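Local coordinates for protein alginate lyase, family PL7 (Zobellia galactanivorans, PDB 4BE3) that cleaves alginate as an exolytic lyase of polysaccharide lyase family 7, probably by beta-elimination at the glycosidic bonds of its uronate chains, at residues A[262-266]-A[275-281]. Residues are numbered along the deposited sequence; the frame is centred on the assembly and turned at random.
Sequences NQTNG and WSTGADV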
loop_
_atom_site.group_PDB
_atom_site.type_symbol
_atom_site.label_atom_id
_atom_site.label_comp_id
_atom_site.label_asym_id
_atom_site.label_seq_id
_atom_site.Cartn_x
_atom_site.Cartn_y
_atom_site.Cartn_z
ATOM N N ASN A 262 -22.174 6.472 13.190
ATOM C CA ASN A 262 -23.163 6.459 14.339
ATOM C C ASN A 262 -23.660 5.071 14.518
ATOM O O ASN A 262 -24.176 4.534 13.572
ATOM C CB ASN A 262 -24.292 7.351 13.967
ATOM C CG ASN A 262 -25.129 7.749 15.218
ATOM O OD1 ASN A 262 -24.928 7.140 16.283
ATOM N ND2 ASN A 262 -25.965 8.740 15.081
ATOM N N GLN A 263 -23.553 4.458 15.731
ATOM C CA GLN A 263 -24.123 3.121 15.798
ATOM C C GLN A 263 -25.498 3.197 16.472
ATOM O O GLN A 263 -26.105 2.145 16.660
ATOM C CB GLN A 263 -23.298 2.304 16.797
ATOM C CG GLN A 263 -21.800 2.319 16.378
ATOM C CD GLN A 263 -21.601 1.588 15.056
ATOM O OE1 GLN A 263 -21.262 2.276 13.984
ATOM N NE2 GLN A 263 -21.742 0.320 15.023
ATOM N N THR A 264 -26.017 4.391 16.694
ATOM C CA THR A 264 -27.417 4.396 17.199
ATOM C C THR A 264 -28.368 4.723 16.013
ATOM O O THR A 264 -28.240 5.724 15.326
ATOM C CB THR A 264 -27.552 5.567 18.247
ATOM O OG1 THR A 264 -26.682 5.333 19.343
ATOM C CG2 THR A 264 -29.024 5.471 18.882
ATOM N N ASN A 265 -29.226 3.777 15.733
ATOM C CA ASN A 265 -30.230 3.903 14.648
ATOM C C ASN A 265 -31.622 3.819 15.220
ATOM O O ASN A 265 -31.821 3.710 16.447
ATOM C CB ASN A 265 -29.996 2.776 13.644
ATOM C CG ASN A 265 -29.955 1.431 14.344
ATOM O OD1 ASN A 265 -30.997 1.010 14.858
ATOM N ND2 ASN A 265 -28.757 0.722 14.344
ATOM N N GLY A 266 -32.607 3.829 14.315
ATOM C CA GLY A 266 -33.995 3.749 14.800
ATOM C C GLY A 266 -34.613 2.409 14.515
ATOM O O GLY A 266 -35.849 2.271 14.686
ATOM N N TRP A 275 -27.587 -4.795 17.746
ATOM C CA TRP A 275 -27.263 -3.609 16.876
ATOM C C TRP A 275 -28.457 -2.718 16.520
ATOM O O TRP A 275 -28.196 -1.653 15.983
ATOM C CB TRP A 275 -26.709 -4.150 15.491
ATOM C CG TRP A 275 -25.446 -4.914 15.688
ATOM C CD1 TRP A 275 -25.250 -6.295 15.719
ATOM C CD2 TRP A 275 -24.092 -4.333 15.866
ATOM N NE1 TRP A 275 -23.905 -6.581 15.893
ATOM C CE2 TRP A 275 -23.190 -5.453 16.032
ATOM C CE3 TRP A 275 -23.607 -3.027 15.979
ATOM C CZ2 TRP A 275 -21.793 -5.254 16.237
ATOM C CZ3 TRP A 275 -22.198 -2.816 16.150
ATOM C CH2 TRP A 275 -21.322 -3.893 16.268
ATOM N N SER A 276 -29.731 -3.152 16.737
ATOM C CA SER A 276 -30.885 -2.279 16.376
ATOM C C SER A 276 -31.322 -1.590 17.657
ATOM O O SER A 276 -31.810 -2.234 18.541
ATOM C CB SER A 276 -32.072 -3.137 15.768
ATOM O OG SER A 276 -31.480 -3.662 14.520
ATOM N N THR A 277 -31.061 -0.273 17.715
ATOM C CA THR A 277 -31.086 0.406 18.994
ATOM C C THR A 277 -32.400 1.145 19.332
ATOM O O THR A 277 -32.547 1.616 20.438
ATOM C CB THR A 277 -29.958 1.430 19.010
ATOM O OG1 THR A 277 -30.003 2.220 17.784
ATOM C CG2 THR A 277 -28.610 0.682 18.912
ATOM N N GLY A 278 -33.305 1.263 18.361
ATOM C CA GLY A 278 -34.671 1.788 18.688
ATOM C C GLY A 278 -34.617 3.208 19.251
ATOM O O GLY A 278 -35.403 3.532 20.117
ATOM N N ALA A 279 -33.731 4.065 18.747
ATOM C CA ALA A 279 -33.615 5.422 19.232
ATOM C C ALA A 279 -34.649 6.311 18.528
ATOM O O ALA A 279 -35.314 5.880 17.549
ATOM C CB ALA A 279 -32.235 5.953 18.812
ATOM N N ASP A 280 -34.763 7.532 19.024
ATOM C CA ASP A 280 -35.692 8.490 18.420
ATOM C C ASP A 280 -35.029 9.034 17.152
ATOM O O ASP A 280 -33.881 9.519 17.267
ATOM C CB ASP A 280 -35.840 9.680 19.412
ATOM C CG ASP A 280 -36.678 9.275 20.653
ATOM O OD1 ASP A 280 -37.426 8.263 20.602
ATOM O OD2 ASP A 280 -36.431 9.926 21.659
ATOM N N VAL A 281 -35.700 8.902 15.975
ATOM C CA VAL A 281 -35.023 9.330 14.700
ATOM C C VAL A 281 -35.942 10.325 13.966
ATOM O O VAL A 281 -35.600 10.689 12.871
ATOM C CB VAL A 281 -34.679 8.132 13.738
ATOM C CG1 VAL A 281 -33.655 7.242 14.470
ATOM C CG2 VAL A 281 -35.992 7.313 13.380
HETATM O O HOH W 1 -25.864 -0.357 15.454
#
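An Asx turn opens this loop-to-loop contact in the beta-jelly-roll fold of PL7 lyases. The OD1 of N262 accepts from the backbone N of T264 at 3.0 Å, at the end of strand 260-262. The chain then meets 275-281, further along the same irregular connection to helix 286-291. N265 does most of the joining. Its p rotamer brings the amide to the backbone of 275-281. N265 ND2 donates to O of W275 at 2.9 Å, and N265 OD1 accepts from N of T277 at 3.1 Å. N265 ND2 also hydrogen-bonds OD1 of N63. T277, likewise p, takes the N of N265 on its OG1 at 2.7 Å. The N of A279 donates to the O of N265 at 3.0 Å. G278, between T277 and A279, has positive phi (61°). T264 OG1 bonds the backbone N of Y103, while T264 CG2 packs on CB of A279 at 3.2 Å. The m side chain of V281 lays CG1 3.5 Å from CA of G266, where a beta carbon would clash. The Q263 side chain ends at the edge of the W275 ring, and F124 touches both. One water donates to O of Q263 at 2.8 Å and to O of W275 at 2.7 Å.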